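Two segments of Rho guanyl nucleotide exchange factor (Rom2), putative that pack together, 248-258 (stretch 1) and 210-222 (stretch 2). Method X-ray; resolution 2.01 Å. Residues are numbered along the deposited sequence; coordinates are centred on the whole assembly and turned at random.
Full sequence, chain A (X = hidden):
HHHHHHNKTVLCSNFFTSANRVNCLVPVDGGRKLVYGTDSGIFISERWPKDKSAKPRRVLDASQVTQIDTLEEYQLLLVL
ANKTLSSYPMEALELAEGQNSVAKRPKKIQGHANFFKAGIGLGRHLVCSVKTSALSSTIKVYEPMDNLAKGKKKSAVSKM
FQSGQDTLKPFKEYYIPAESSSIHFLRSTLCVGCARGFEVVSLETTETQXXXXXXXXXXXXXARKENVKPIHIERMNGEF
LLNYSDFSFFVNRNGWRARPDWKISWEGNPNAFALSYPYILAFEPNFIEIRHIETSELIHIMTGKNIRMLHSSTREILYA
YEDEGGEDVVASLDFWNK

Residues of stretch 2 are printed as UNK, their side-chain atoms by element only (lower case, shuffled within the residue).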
ATOM      1  N   SER A 248       3.666  16.230   6.685  1.00 34.36           N
ATOM      2  CA  SER A 248       4.036  15.180   7.608  1.00 34.11           C
ATOM      3  C   SER A 248       4.451  15.762   8.923  1.00 36.36           C
ATOM      4  O   SER A 248       5.079  16.817   8.948  1.00 36.64           O
ATOM      5  CB  SER A 248       5.136  14.263   7.023  1.00 34.62           C
ATOM      6  OG  SER A 248       4.581  13.456   6.007  1.00 34.84           O
ATOM      7  N   PHE A 249       4.123  15.043  10.021  1.00 38.17           N
ATOM      8  CA  PHE A 249       4.640  15.406  11.327  1.00 39.19           C
ATOM      9  C   PHE A 249       4.551  14.248  12.345  1.00 40.37           C
ATOM     10  O   PHE A 249       3.918  13.195  12.111  1.00 37.94           O
ATOM     11  CB  PHE A 249       3.870  16.619  11.838  1.00 40.81           C
ATOM     12  CG  PHE A 249       2.400  16.358  11.961  1.00 38.99           C
ATOM     13  CD1 PHE A 249       1.569  16.531  10.888  1.00 39.00           C
ATOM     14  CD2 PHE A 249       1.893  15.839  13.140  1.00 37.91           C
ATOM     15  CE1 PHE A 249       0.231  16.211  10.978  1.00 37.58           C
ATOM     16  CE2 PHE A 249       0.564  15.554  13.256  1.00 39.18           C
ATOM     17  CZ  PHE A 249      -0.275  15.759  12.183  1.00 41.51           C
ATOM     18  N   PHE A 250       5.167  14.458  13.507  1.00 40.81           N
ATOM     19  CA  PHE A 250       5.179  13.397  14.558  1.00 42.93           C
ATOM     20  C   PHE A 250       4.105  13.599  15.656  1.00 42.49           C
ATOM     21  O   PHE A 250       3.842  14.751  16.084  1.00 42.27           O
ATOM     22  CB  PHE A 250       6.525  13.381  15.230  1.00 37.38           C
ATOM     23  CG  PHE A 250       7.622  12.900  14.397  1.00 44.78           C
ATOM     24  CD1 PHE A 250       7.870  11.538  14.289  1.00 42.85           C
ATOM     25  CD2 PHE A 250       8.491  13.802  13.774  1.00 46.50           C
ATOM     26  CE1 PHE A 250       8.890  11.078  13.493  1.00 41.45           C
ATOM     27  CE2 PHE A 250       9.529  13.340  13.015  1.00 45.24           C
ATOM     28  CZ  PHE A 250       9.729  11.981  12.860  1.00 44.39           C
ATOM     29  N   VAL A 251       3.550  12.507  16.179  1.00 41.41           N
ATOM     30  CA  VAL A 251       2.755  12.555  17.453  1.00 48.23           C
ATOM     31  C   VAL A 251       3.251  11.518  18.465  1.00 58.22           C
ATOM     32  O   VAL A 251       4.072  10.632  18.095  1.00 46.85           O
ATOM     33  CB  VAL A 251       1.237  12.400  17.310  1.00 44.21           C
ATOM     34  CG1 VAL A 251       0.664  13.463  16.399  1.00 49.78           C
ATOM     35  CG2 VAL A 251       0.830  11.014  16.882  1.00 48.78           C
ATOM     36  N   ASN A 252       2.770  11.641  19.721  1.00 60.10           N
ATOM     37  CA  ASN A 252       3.162  10.715  20.815  1.00 74.07           C
ATOM     38  C   ASN A 252       2.310   9.466  21.133  1.00 80.68           C
ATOM     39  O   ASN A 252       2.827   8.554  21.805  1.00 85.53           O
ATOM     40  CB  ASN A 252       3.385  11.472  22.147  1.00 68.22           C
ATOM     41  CG  ASN A 252       2.098  12.014  22.758  1.00 64.77           C
ATOM     42  OD1 ASN A 252       0.957  11.723  22.328  1.00 66.54           O
ATOM     43  ND2 ASN A 252       2.283  12.871  23.749  1.00 67.90           N
ATOM     44  N   ARG A 253       1.050   9.406  20.703  1.00 73.63           N
ATOM     45  CA  ARG A 253       0.092   8.356  21.213  1.00 89.25           C
ATOM     46  C   ARG A 253      -0.673   8.988  22.349  1.00 84.61           C
ATOM     47  O   ARG A 253      -0.081   9.413  23.313  1.00 87.61           O
ATOM     48  CB  ARG A 253       0.714   6.970  21.573  1.00 86.23           C
ATOM     49  CG  ARG A 253       0.375   6.342  22.918  1.00 95.20           C
ATOM     50  CD  ARG A 253       1.100   6.982  24.102  1.00105.53           C
ATOM     51  NE  ARG A 253       1.973   6.084  24.866  1.00116.20           N
ATOM     52  CZ  ARG A 253       1.619   5.352  25.933  1.00123.74           C
ATOM     53  NH1 ARG A 253       0.371   5.340  26.411  1.00131.59           N
ATOM     54  NH2 ARG A 253       2.535   4.598  26.531  1.00129.70           N
ATOM     55  N   ASN A 254      -1.993   9.026  22.212  1.00 86.63           N
ATOM     56  CA  ASN A 254      -2.832  10.136  22.680  1.00 83.59           C
ATOM     57  C   ASN A 254      -2.778  11.273  21.669  1.00 81.26           C
ATOM     58  O   ASN A 254      -3.306  12.348  21.920  1.00 86.95           O
ATOM     59  CB  ASN A 254      -2.449  10.673  24.070  1.00 92.43           C
ATOM     60  CG  ASN A 254      -2.484   9.601  25.153  1.00100.55           C
ATOM     61  OD1 ASN A 254      -3.488   8.890  25.311  1.00112.38           O
ATOM     62  ND2 ASN A 254      -1.385   9.480  25.907  1.00 94.76           N
ATOM     63  N   GLY A 255      -2.154  11.032  20.517  1.00 87.14           N
ATOM     64  CA  GLY A 255      -2.087  11.998  19.412  1.00 81.69           C
ATOM     65  C   GLY A 255      -1.789  13.411  19.796  1.00 68.96           C
ATOM     66  O   GLY A 255      -2.490  14.347  19.365  1.00 69.64           O
ATOM     67  N   TRP A 256      -0.775  13.561  20.644  1.00 62.53           N
ATOM     68  CA  TRP A 256      -0.334  14.886  21.053  1.00 64.26           C
ATOM     69  C   TRP A 256       0.953  15.135  20.287  1.00 54.36           C
ATOM     70  O   TRP A 256       1.748  14.197  20.109  1.00 48.23           O
ATOM     71  CB  TRP A 256      -0.133  14.985  22.588  1.00 68.94           C
ATOM     72  CG  TRP A 256      -0.122  16.405  23.052  1.00 73.61           C
ATOM     73  CD1 TRP A 256       0.962  17.237  23.124  1.00 75.77           C
ATOM     74  CD2 TRP A 256      -1.264  17.189  23.464  1.00 80.52           C
ATOM     75  NE1 TRP A 256       0.573  18.483  23.566  1.00 79.86           N
ATOM     76  CE2 TRP A 256      -0.783  18.487  23.772  1.00 74.67           C
ATOM     77  CE3 TRP A 256      -2.642  16.915  23.611  1.00 71.62           C
ATOM     78  CZ2 TRP A 256      -1.631  19.518  24.196  1.00 70.14           C
ATOM     79  CZ3 TRP A 256      -3.470  17.932  24.039  1.00 72.87           C
ATOM     80  CH2 TRP A 256      -2.960  19.222  24.333  1.00 71.08           C
ATOM     81  N   ARG A 257       1.151  16.370  19.816  1.00 48.40           N
ATOM     82  CA  ARG A 257       2.299  16.670  18.946  1.00 51.49           C
ATOM     83  C   ARG A 257       3.603  16.271  19.640  1.00 55.85           C
ATOM     84  O   ARG A 257       3.719  16.376  20.853  1.00 57.54           O
ATOM     85  CB  ARG A 257       2.331  18.143  18.572  1.00 45.26           C
ATOM     86  CG  ARG A 257       3.473  18.601  17.679  1.00 47.74           C
ATOM     87  CD  ARG A 257       3.173  18.256  16.237  1.00 49.29           C
ATOM     88  NE  ARG A 257       4.130  18.828  15.275  1.00 47.90           N
ATOM     89  CZ  ARG A 257       4.047  20.033  14.710  1.00 48.13           C
ATOM     90  NH1 ARG A 257       3.063  20.905  15.009  1.00 42.24           N
ATOM     91  NH2 ARG A 257       4.979  20.379  13.828  1.00 48.89           N
ATOM     92  N   ALA A 258       4.565  15.812  18.860  1.00 49.51           N
ATOM     93  CA  ALA A 258       5.936  15.629  19.309  1.00 52.22           C
ATOM     94  C   ALA A 258       6.878  16.326  18.293  1.00 49.81           C
ATOM     95  O   ALA A 258       6.514  16.504  17.138  1.00 48.85           O
ATOM     96  CB  ALA A 258       6.254  14.124  19.434  1.00 52.09           C
ATOM     97  N   UNK A 210     -11.310  10.244  17.049  1.00 69.46           N
ATOM     98  CA  UNK A 210     -10.245  10.835  16.265  1.00 71.74           C
ATOM     99  C   UNK A 210      -8.910  10.510  16.940  1.00 70.68           C
ATOM    100  O   UNK A 210      -8.868  10.277  18.143  1.00 70.48           O
ATOM    101  o   UNK A 210      -9.559  12.976  17.080  1.00 67.38           O
ATOM    102  c   UNK A 210     -10.411  12.352  16.131  1.00 63.87           C
ATOM    103  N   UNK A 211      -7.833  10.484  16.158  1.00 63.53           N
ATOM    104  CA  UNK A 211      -6.485  10.266  16.684  1.00 55.96           C
ATOM    105  C   UNK A 211      -5.846  11.509  17.261  1.00 54.79           C
ATOM    106  O   UNK A 211      -5.124  11.466  18.274  1.00 54.56           O
ATOM    107  c   UNK A 211      -4.248   7.713  16.123  1.00 61.72           C
ATOM    108  c   UNK A 211      -3.153   9.551  14.897  1.00 62.34           C
ATOM    109  c   UNK A 211      -5.571   9.766  15.549  1.00 63.25           C
ATOM    110  c   UNK A 211      -4.192   9.212  15.944  1.00 62.44           C
ATOM    111  N   UNK A 212      -5.972  12.613  16.557  1.00 51.72           N
ATOM    112  CA  UNK A 212      -5.371  13.863  17.043  1.00 53.17           C
ATOM    113  C   UNK A 212      -6.208  14.428  18.201  1.00 56.34           C
ATOM    114  O   UNK A 212      -7.427  14.218  18.231  1.00 49.37           O
ATOM    115  c   UNK A 212      -2.962  14.187  15.248  1.00 46.18           C
ATOM    116  c   UNK A 212      -4.358  15.636  13.778  1.00 47.86           C
ATOM    117  c   UNK A 212      -5.314  14.873  15.905  1.00 50.01           C
ATOM    118  c   UNK A 212      -4.377  14.490  14.744  1.00 46.90           C
ATOM    119  N   UNK A 213      -5.558  15.108  19.148  1.00 60.44           N
ATOM    120  CA  UNK A 213      -6.256  15.728  20.303  1.00 59.24           C
ATOM    121  C   UNK A 213      -6.684  17.178  19.983  1.00 63.52           C
ATOM    122  O   UNK A 213      -5.823  18.050  19.790  1.00 56.09           O
ATOM    123  c   UNK A 213      -6.014  16.156  22.830  1.00 70.88           C
ATOM    124  c   UNK A 213      -5.321  15.739  21.494  1.00 60.31           C
ATOM    125  o   UNK A 213      -5.674  15.518  23.847  1.00 64.39           O
ATOM    126  o   UNK A 213      -6.819  17.132  22.898  1.00 64.37           O
ATOM    127  N   UNK A 214      -7.995  17.435  19.977  1.00 71.66           N
ATOM    128  CA  UNK A 214      -8.561  18.809  19.787  1.00 76.51           C
ATOM    129  C   UNK A 214      -7.928  19.994  20.582  1.00 67.05           C
ATOM    130  O   UNK A 214      -7.983  21.134  20.120  1.00 71.04           O
ATOM    131  c   UNK A 214     -10.085  18.792  20.023  1.00 87.87           C
ATOM    132  c   UNK A 214     -11.640  19.183  22.071  1.00104.05           C
ATOM    133  o   UNK A 214     -11.489  19.736  23.168  1.00102.23           O
ATOM    134  c   UNK A 214     -10.499  18.364  21.444  1.00 99.13           C
ATOM    135  n   UNK A 214     -12.788  19.250  21.388  1.00105.71           N
ATOM    136  N   UNK A 215      -7.353  19.742  21.757  1.00 61.01           N
ATOM    137  CA  UNK A 215      -6.708  20.808  22.563  1.00 72.35           C
ATOM    138  C   UNK A 215      -5.282  21.219  22.115  1.00 72.92           C
ATOM    139  O   UNK A 215      -4.775  22.289  22.512  1.00 63.11           O
ATOM    140  c   UNK A 215      -6.664  20.416  24.032  1.00 74.29           C
ATOM    141  N   UNK A 216      -4.634  20.384  21.312  1.00 64.88           N
ATOM    142  CA  UNK A 216      -3.244  20.649  20.942  1.00 63.39           C
ATOM    143  C   UNK A 216      -3.286  21.661  19.816  1.00 63.20           C
ATOM    144  O   UNK A 216      -3.738  21.417  18.707  1.00 66.89           O
ATOM    145  o   UNK A 216      -0.509  20.742  20.539  1.00 71.61           O
ATOM    146  o   UNK A 216      -0.378  18.652  19.870  1.00 76.11           O
ATOM    147  c   UNK A 216      -2.505  19.388  20.540  1.00 64.83           C
ATOM    148  c   UNK A 216      -1.025  19.624  20.303  1.00 70.05           C
ATOM    149  N   UNK A 217      -2.798  22.822  20.165  1.00 55.51           N
ATOM    150  CA  UNK A 217      -2.999  24.007  19.437  1.00 53.71           C
ATOM    151  C   UNK A 217      -1.936  24.037  18.373  1.00 52.65           C
ATOM    152  O   UNK A 217      -2.092  24.740  17.394  1.00 51.28           O
ATOM    153  o   UNK A 217      -3.831  26.217  20.092  1.00 67.14           O
ATOM    154  c   UNK A 217      -1.493  25.825  20.539  1.00 46.49           C
ATOM    155  c   UNK A 217      -2.887  25.210  20.442  1.00 55.88           C
ATOM    156  N   UNK A 218      -0.825  23.311  18.608  1.00 53.52           N
ATOM    157  CA  UNK A 218       0.263  23.204  17.635  1.00 60.63           C
ATOM    158  C   UNK A 218      -0.173  22.340  16.428  1.00 59.74           C
ATOM    159  O   UNK A 218       0.551  22.294  15.447  1.00 59.31           O
ATOM    160  o   UNK A 218       1.645  21.260  18.392  1.00 66.84           O
ATOM    161  c   UNK A 218       1.576  22.689  18.293  1.00 63.06           C
ATOM    162  N   UNK A 219      -1.337  21.674  16.529  1.00 53.78           N
ATOM    163  CA  UNK A 219      -1.966  20.912  15.435  1.00 60.32           C
ATOM    164  C   UNK A 219      -3.112  21.620  14.722  1.00 52.94           C
ATOM    165  O   UNK A 219      -3.859  20.999  14.000  1.00 46.29           O
ATOM    166  c   UNK A 219      -2.482  19.556  15.960  1.00 69.17           C
ATOM    167  c   UNK A 219      -1.463  18.583  16.585  1.00 75.38           C
ATOM    168  c   UNK A 219      -0.431  18.107  15.569  1.00 70.43           C
ATOM    169  c   UNK A 219      -2.186  17.392  17.222  1.00 75.21           C
ATOM    170  N   UNK A 220      -3.226  22.932  14.887  1.00 62.44           N
ATOM    171  CA  UNK A 220      -4.284  23.685  14.232  1.00 57.91           C
ATOM    172  C   UNK A 220      -4.207  23.741  12.714  1.00 50.03           C
ATOM    173  O   UNK A 220      -5.230  23.858  12.061  1.00 46.02           O
ATOM    174  c   UNK A 220      -4.327  25.132  14.776  1.00 71.53           C
ATOM    175  o   UNK A 220      -5.656  24.722  16.725  1.00 84.93           O
ATOM    176  o   UNK A 220      -6.369  26.186  15.203  1.00 86.26           O
ATOM    177  c   UNK A 220      -5.530  25.375  15.644  1.00 80.23           C
ATOM    178  N   UNK A 221      -3.004  23.696  12.142  1.00 49.19           N
ATOM    179  CA  UNK A 221      -2.835  23.636  10.676  1.00 46.19           C
ATOM    180  C   UNK A 221      -3.574  22.461  10.046  1.00 50.41           C
ATOM    181  O   UNK A 221      -4.144  22.562   8.938  1.00 53.42           O
ATOM    182  c   UNK A 221       0.952  20.154  11.299  1.00 50.76           C
ATOM    183  c   UNK A 221      -0.538  21.330   9.783  1.00 44.43           C
ATOM    184  c   UNK A 221       0.173  20.181  10.128  1.00 44.87           C
ATOM    185  c   UNK A 221       0.976  21.280  12.130  1.00 60.40           C
ATOM    186  c   UNK A 221       0.256  22.428  11.783  1.00 53.29           C
ATOM    187  c   UNK A 221      -1.346  23.692  10.267  1.00 49.90           C
ATOM    188  c   UNK A 221      -0.536  22.458  10.623  1.00 49.40           C
ATOM    189  N   UNK A 222      -3.612  21.342  10.752  1.00 46.71           N
ATOM    190  CA  UNK A 222      -4.352  20.215  10.242  1.00 48.32           C
ATOM    191  C   UNK A 222      -5.856  20.587  10.155  1.00 57.27           C
ATOM    192  O   UNK A 222      -6.536  20.295   9.137  1.00 61.01           O
ATOM    193  c   UNK A 222      -4.993  17.812  10.603  1.00 50.56           C
ATOM    194  c   UNK A 222      -4.170  18.982  11.141  1.00 49.74           C
ATOM    195  c   UNK A 222      -2.674  18.622  11.331  1.00 51.26           C
TER

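Position 210 carries one carbon and then one oxygen, out of reach of stretch 1: a serine, Ser210, exposed and free to be polar. Position 211 has four carbons forked at the second; its CA-to-CB bond points sideways, but the end comes nearer, giving stretch 1 apolar cover without a close contact, as suits Leu211. Its backbone O lies 3.3 Å from Gly255 CA in a CA-H...O contact; an ideal CB on Gly255 would fall 1.8 Å from that same O of Leu211, a clash that glycine avoids.

Position 212 again shows four carbons forked at the second. One terminal carbon approaches Val251 and the edge of the Phe249 ring, as suits an apolar side chain; this is Leu212, with CD2 3.9 Å from Val251 CG1.

At 213 the second of two carbons bears two oxygens, one near the edge of the Trp256 ring: Asp213. Its OD1 accepts from the backbone N of position 215 (2.9 Å), bracing the type I turn that starts here, while its own N donates to Gly255 O (3.2 Å).

Position 214 has three carbons, the third carrying an oxygen and a nitrogen. This is Gln214, pointing away and exposed. A lone carbon at 215 gives Ala215, whose CB sits 3.9 Å from Trp256 CH2, a small apolar touch.

Position 216 repeats the two-carbon, two-oxygen pattern, but buried, and a carboxylate there meets a backbone amide. Asp216 OD2 accepts from Arg257 N at 2.7 Å, OD1 accepts from the backbone N of position 218 at 3.2 Å, and CB lies 3.6 Å from the centroid of the Trp256 six-membered ring, over its face.

Position 217, one carbon bearing an oxygen and a carbon, is Thr217, exposed and without contact. Position 218, one carbon then one oxygen, is Ser218; its OG donates to Asp216 OD1 (3.1 Å) and lies 3.2 Å from Arg257 CB.

Position 219 has four carbons forked at the second, touching Phe249 and Arg257: Leu219, whose CD2 reaches Phe249 CE2 (3.6 Å) and Arg257 CD (3.7 Å). Position 220, two carbons with two terminal oxygens, is Asp220, exposed and out of reach.

Position 221 has one carbon and a six-carbon ring, edge toward the Phe249 ring with planes at 88°: Phe221, its CZ over one guanidinium face of Arg257. Position 222, three carbons branching at the first, touches Phe249: Val222, with CG2 3.8 Å from Phe249 CE1.

Phe249 thus meets Leu212, Leu219, Phe221 and Val222, and Val251 adds a contact with Leu212, while two hydrogen bonds, Asp213 N to Gly255 O and Arg257 N to Asp216 OD2, fix the loops around Trp256.

Stretch 2, residues 210-222: SLLDQADTSLDFV
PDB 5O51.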